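Local coordinates for thioredoxin family protein (Streptococcus pneumoniae, PDB 2YP6) that probably acts as a surface-exposed thioredoxin-fold lipoprotein that exchanges thiols and disulfides outside the cell and helps the bacterium resist oxidative stress, at residues F52-M57 with V135-T139; F76-W80 with E115-F121. All blocks are in the same frame, centred on the assembly; numbering follows the deposited sequence.

Overall arrangement
From the N terminus the chain first runs through strand 53-56, turns back along strand 61-63 and enters the interior of the sheet as strand 71-76. The loop leaving that strand, 76-80, leads to the Cys81-Cys84 disulfide and meets 115-121 in interaction 2, closing a loop that holds helices 82-86 and 88-96 and strand 102-108. Helix 120-127 then carries the chain to strand 135-137, which pairs with strand 53-56 in interaction 1. Interaction 2 is thus nested inside the longer loop closed by interaction 1. The centres lie about 12 Å apart, and the two contacts touch where Phe121 packs on Val135 and Met57.

Interaction 1. Residues F52-M57 with V135-T139; sequences FTLQSM and VLYDT
Phe52 starts the contact by directing ring atom CE1 at Leu136 CD1, 3.6 Å away, the two side chains crossing at about a right angle. Leu54 splits its branches: CD1 lies against Leu136 CB, while CD2 rests on the carbonyl O of Tyr137 and near Asp138 OD1, an oxygen bonded to Thr143. The backbone of Gln55 works from both ends. Its O accepts a bond from Tyr137 N at 2.9 Å, and its N reaches Tyr137 O through a bridging water. Ser56 pairs with Leu136 as an antiparallel non-hydrogen-bonded pair, bringing Ser56 CB to 3.8 Å from Leu136 CD2, while its OG turns to Lys60 N. Met57 N gives the second backbone bond, to Val135 O at 2.8 Å. The CA of Met57 sits over one face of the Tyr137 ring, 4.1 Å from the centroid, in a CH-pi contact. With CG anti to the backbone N (chi1 167°) and a bend at chi3, the Met57 chain passes the Tyr137 hydroxyl, which is buried without a hydrogen-bond partner, and sets CE 3.7 Å from Val135 CG2. Strand 53-56 lies between 61-63 and 135-137 in the sheet; 135-137 in turn runs parallel beside 102-108. The thioredoxin-fold sheet is thus extended at this edge by an N-terminal beta hairpin, 53-56 with 61-63, as in TlpA- and ResA-like relatives.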
# COMPACT_ATOMS: atom_id res chain seq x y z
N PHE A 52 7.92 9.12 -2.73
CA PHE A 52 8.60 7.99 -3.33
C PHE A 52 8.35 7.91 -4.82
O PHE A 52 7.35 8.44 -5.35
CB PHE A 52 8.24 6.67 -2.62
CG PHE A 52 6.77 6.36 -2.61
CD1 PHE A 52 6.15 5.83 -3.74
CD2 PHE A 52 6.01 6.58 -1.48
CE1 PHE A 52 4.77 5.55 -3.74
CE2 PHE A 52 4.64 6.29 -1.46
CZ PHE A 52 4.02 5.77 -2.58
N THR A 53 9.31 7.26 -5.49
CA THR A 53 9.25 6.98 -6.92
C THR A 53 9.64 5.51 -7.07
O THR A 53 10.79 5.13 -6.82
CB THR A 53 10.19 7.88 -7.72
OG1 THR A 53 9.81 9.25 -7.52
CG2 THR A 53 10.12 7.58 -9.21
N LEU A 54 8.67 4.68 -7.45
CA LEU A 54 8.88 3.23 -7.56
C LEU A 54 8.31 2.63 -8.85
O LEU A 54 7.31 3.13 -9.37
CB LEU A 54 8.20 2.55 -6.39
CG LEU A 54 8.66 2.97 -5.00
CD1 LEU A 54 7.73 2.37 -3.94
CD2 LEU A 54 10.14 2.60 -4.79
N GLN A 55 8.94 1.57 -9.36
CA GLN A 55 8.37 0.78 -10.43
C GLN A 55 7.27 -0.13 -9.87
O GLN A 55 7.44 -0.75 -8.83
CB GLN A 55 9.45 -0.09 -11.10
CG GLN A 55 10.49 0.69 -11.86
CD GLN A 55 9.87 1.50 -12.99
OE1 GLN A 55 9.97 2.72 -13.01
NE2 GLN A 55 9.23 0.82 -13.93
N SER A 56 6.15 -0.24 -10.59
CA SER A 56 5.10 -1.17 -10.24
C SER A 56 5.43 -2.54 -10.84
O SER A 56 6.30 -2.65 -11.70
CB SER A 56 3.75 -0.68 -10.77
OG SER A 56 3.70 -0.77 -12.19
N MET A 57 4.74 -3.56 -10.35
CA MET A 57 4.83 -4.92 -10.85
C MET A 57 4.59 -4.97 -12.35
O MET A 57 5.13 -5.83 -13.06
CB MET A 57 3.76 -5.75 -10.11
CG MET A 57 3.46 -7.09 -10.65
SD MET A 57 2.48 -7.92 -9.39
CE MET A 57 0.99 -6.95 -9.35
N VAL A 135 0.96 -3.03 -7.05
CA VAL A 135 2.06 -3.45 -6.20
C VAL A 135 3.31 -2.74 -6.65
O VAL A 135 3.73 -2.88 -7.80
CB VAL A 135 2.31 -4.97 -6.26
CG1 VAL A 135 3.49 -5.34 -5.36
CG2 VAL A 135 1.06 -5.75 -5.87
N LEU A 136 3.88 -1.96 -5.74
CA LEU A 136 5.08 -1.20 -6.03
C LEU A 136 6.29 -1.91 -5.44
O LEU A 136 6.22 -2.46 -4.34
CB LEU A 136 4.96 0.19 -5.44
CG LEU A 136 3.73 1.00 -5.89
CD1 LEU A 136 3.88 2.41 -5.37
CD2 LEU A 136 3.52 0.98 -7.40
N TYR A 137 7.40 -1.85 -6.16
CA TYR A 137 8.61 -2.59 -5.81
C TYR A 137 9.61 -1.67 -5.14
O TYR A 137 10.29 -0.90 -5.80
CB TYR A 137 9.25 -3.13 -7.06
CG TYR A 137 8.57 -4.33 -7.69
CD1 TYR A 137 7.53 -4.99 -7.06
CD2 TYR A 137 9.02 -4.82 -8.90
CE1 TYR A 137 6.92 -6.11 -7.64
CE2 TYR A 137 8.43 -5.94 -9.49
CZ TYR A 137 7.39 -6.58 -8.85
OH TYR A 137 6.80 -7.68 -9.45
N ASP A 138 9.73 -1.80 -3.83
CA ASP A 138 10.71 -1.05 -3.05
C ASP A 138 12.05 -1.80 -3.10
O ASP A 138 12.49 -2.40 -2.12
CB ASP A 138 10.23 -0.91 -1.62
CG ASP A 138 10.97 0.18 -0.87
OD1 ASP A 138 11.46 1.12 -1.54
OD2 ASP A 138 11.04 0.10 0.37
N THR A 139 12.71 -1.74 -4.24
CA THR A 139 13.92 -2.53 -4.50
C THR A 139 15.15 -2.11 -3.71
O THR A 139 16.17 -2.81 -3.70
CB THR A 139 14.28 -2.49 -5.99
OG1 THR A 139 14.41 -1.11 -6.38
CG2 THR A 139 13.23 -3.20 -6.80
O HOH W 1 11.14 0.29 -8.07

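Interaction 2. Residues F76-W80 with E115-F121; sequences FWASW and EKTVEQF. With C6W (3-Cyclohexyl-1-Propylphosphocholine), chain E.
Glu115 CG lies anti to the backbone N (chi1 -177°) and the chain bends at chi2 (58°), folding the carboxylate back onto Ser79, whose OG is turned between its own N and carbonyl carbon. Both carboxylate oxygens are used. OE1 takes Ser79 N at 2.9 Å through its syn lone pair, and OE2 receives the Ser79 hydroxyl at 2.6 Å from OG, on the syn side and tilted out of the carboxylate plane. Lys116 N reaches OE2 at 2.8 Å on the anti side, from the same face as Ser79 OG. A water donates to both Glu115 OE1 and Trp77 O. Three protein donors and this water thus hold the buried carboxylate in place. The gripped loop is the one between strand 71-76 and the Cys81-Cys84 disulfide, the CxxC of a thioredoxin-type site at a helix start. Trp80, next to Cys81, belongs to the ligand pocket: C4 of the bound 3-cyclohexyl-1-propylphosphocholine sits over one face of its indole, 3.6 Å from CD2, Ala78 CB lies against the opposite face, and the Glu115 backbone meets its edge. Deeper down, Trp77 CH2 packs at 3.7 Å on CZ at the edge of the Phe121 ring, the planes inclined at 65°, while Trp77 NE1 is hydrogen-bonded to Thr106. Farther along, Thr117 OG1 caps the turn into helix 120-127 by accepting from Gln120 N at 3.0 Å.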
# COMPACT_ATOMS: atom_id res chain seq x y z
N PHE A 76 1.89 -1.50 3.27
CA PHE A 76 3.18 -2.17 3.22
C PHE A 76 2.97 -3.61 3.64
O PHE A 76 2.35 -3.86 4.67
CB PHE A 76 4.18 -1.47 4.16
CG PHE A 76 4.59 -0.09 3.70
CD1 PHE A 76 3.79 1.02 3.98
CD2 PHE A 76 5.73 0.09 2.95
CE1 PHE A 76 4.13 2.24 3.55
CE2 PHE A 76 6.09 1.33 2.52
CZ PHE A 76 5.29 2.42 2.81
N TRP A 77 3.48 -4.54 2.85
CA TRP A 77 3.25 -5.95 3.10
C TRP A 77 4.34 -6.85 2.54
O TRP A 77 5.30 -6.38 1.95
CB TRP A 77 1.88 -6.35 2.57
CG TRP A 77 1.70 -6.34 1.06
CD1 TRP A 77 1.68 -5.26 0.24
CD2 TRP A 77 1.49 -7.49 0.22
NE1 TRP A 77 1.48 -5.66 -1.07
CE2 TRP A 77 1.35 -7.02 -1.11
CE3 TRP A 77 1.41 -8.86 0.46
CZ2 TRP A 77 1.14 -7.89 -2.18
CZ3 TRP A 77 1.18 -9.71 -0.61
CH2 TRP A 77 1.05 -9.22 -1.91
N ALA A 78 4.18 -8.15 2.75
CA ALA A 78 5.12 -9.14 2.22
C ALA A 78 4.38 -10.45 1.98
O ALA A 78 3.45 -10.79 2.72
CB ALA A 78 6.26 -9.36 3.19
N SER A 79 4.82 -11.18 0.95
CA SER A 79 4.18 -12.43 0.56
C SER A 79 4.35 -13.49 1.63
O SER A 79 3.53 -14.39 1.69
CB SER A 79 4.76 -12.94 -0.78
OG SER A 79 6.09 -13.41 -0.60
N TRP A 80 5.40 -13.38 2.46
CA TRP A 80 5.66 -14.38 3.51
C TRP A 80 4.86 -14.18 4.77
O TRP A 80 4.89 -15.02 5.66
CB TRP A 80 7.16 -14.41 3.88
CG TRP A 80 7.79 -13.08 4.18
CD1 TRP A 80 8.58 -12.35 3.33
CD2 TRP A 80 7.70 -12.32 5.40
NE1 TRP A 80 8.99 -11.20 3.95
CE2 TRP A 80 8.46 -11.15 5.20
CE3 TRP A 80 7.06 -12.52 6.62
CZ2 TRP A 80 8.59 -10.18 6.20
CZ3 TRP A 80 7.20 -11.56 7.61
CH2 TRP A 80 7.96 -10.40 7.39
N GLU A 115 11.52 -11.83 0.99
CA GLU A 115 10.52 -11.63 -0.05
C GLU A 115 10.98 -12.30 -1.34
O GLU A 115 12.18 -12.51 -1.57
CB GLU A 115 10.28 -10.14 -0.28
CG GLU A 115 9.22 -9.79 -1.29
CD GLU A 115 7.86 -10.39 -0.95
OE1 GLU A 115 7.14 -9.79 -0.12
OE2 GLU A 115 7.53 -11.48 -1.48
N LYS A 116 10.00 -12.64 -2.16
CA LYS A 116 10.20 -13.26 -3.46
C LYS A 116 10.96 -12.34 -4.40
O LYS A 116 10.92 -11.12 -4.28
CB LYS A 116 8.82 -13.62 -4.05
CG LYS A 116 8.21 -14.81 -3.30
CD LYS A 116 6.79 -15.12 -3.71
CE LYS A 116 6.23 -16.25 -2.85
NZ LYS A 116 6.95 -17.52 -3.06
N THR A 117 11.64 -12.94 -5.36
CA THR A 117 12.38 -12.15 -6.33
C THR A 117 11.39 -11.43 -7.25
O THR A 117 10.22 -11.80 -7.34
CB THR A 117 13.25 -13.00 -7.21
OG1 THR A 117 12.43 -13.94 -7.93
CG2 THR A 117 14.29 -13.75 -6.36
N VAL A 118 11.89 -10.41 -7.93
CA VAL A 118 11.10 -9.68 -8.91
C VAL A 118 10.54 -10.61 -9.99
O VAL A 118 9.48 -10.36 -10.53
CB VAL A 118 11.92 -8.58 -9.59
CG1 VAL A 118 12.33 -7.53 -8.57
CG2 VAL A 118 13.14 -9.16 -10.29
N GLU A 119 11.24 -11.69 -10.31
CA GLU A 119 10.74 -12.63 -11.32
C GLU A 119 9.66 -13.53 -10.75
O GLU A 119 8.69 -13.85 -11.44
CB GLU A 119 11.87 -13.51 -11.89
CG GLU A 119 12.95 -12.74 -12.62
CD GLU A 119 14.05 -12.25 -11.70
OE1 GLU A 119 13.95 -12.49 -10.48
OE2 GLU A 119 15.01 -11.62 -12.19
N GLN A 120 9.82 -13.94 -9.50
CA GLN A 120 8.91 -14.91 -8.91
C GLN A 120 7.63 -14.26 -8.37
O GLN A 120 6.57 -14.90 -8.37
CB GLN A 120 9.59 -15.69 -7.79
CG GLN A 120 10.77 -16.59 -8.26
CD GLN A 120 10.37 -17.70 -9.24
OE1 GLN A 120 9.21 -17.83 -9.63
NE2 GLN A 120 11.35 -18.51 -9.63
N PHE A 121 7.72 -13.03 -7.89
CA PHE A 121 6.58 -12.42 -7.22
C PHE A 121 5.30 -12.35 -8.06
O PHE A 121 4.23 -12.74 -7.59
CB PHE A 121 6.90 -11.04 -6.65
CG PHE A 121 5.74 -10.44 -5.91
CD1 PHE A 121 5.50 -10.76 -4.59
CD2 PHE A 121 4.86 -9.60 -6.57
CE1 PHE A 121 4.40 -10.26 -3.93
CE2 PHE A 121 3.76 -9.10 -5.92
CZ PHE A 121 3.54 -9.42 -4.59
C2 C6W E . 10.10 -15.00 7.70
C3 C6W E . 11.56 -13.86 5.81
C1 C6W E . 12.44 -14.66 7.91
C4 C6W E . 10.60 -13.13 7.37
C5 C6W E . 11.11 -12.42 8.64
C10 C6W E . 10.55 -6.15 6.12
CAI C6W E . 12.89 -5.62 6.75
C13 C6W E . 13.05 -4.89 5.43
C6 C6W E . 13.06 -8.77 9.35
C7 C6W E . 12.00 -8.42 8.29
C9 C6W E . 11.70 -6.23 7.08
O3 C6W E . 12.97 -12.24 11.00
P C6W E . 13.16 -11.34 9.80
O4 C6W E . 14.64 -11.39 9.66
O1 C6W E . 12.42 -11.94 8.52
N C6W E . 11.26 -14.43 7.11
O2 C6W E . 12.63 -9.87 10.12
C8 C6W E . 11.56 -6.95 8.41
C12 C6W E . 11.98 -4.82 4.54
C11 C6W E . 10.69 -5.47 4.90
O HOH W 2 7.92 -7.37 0.98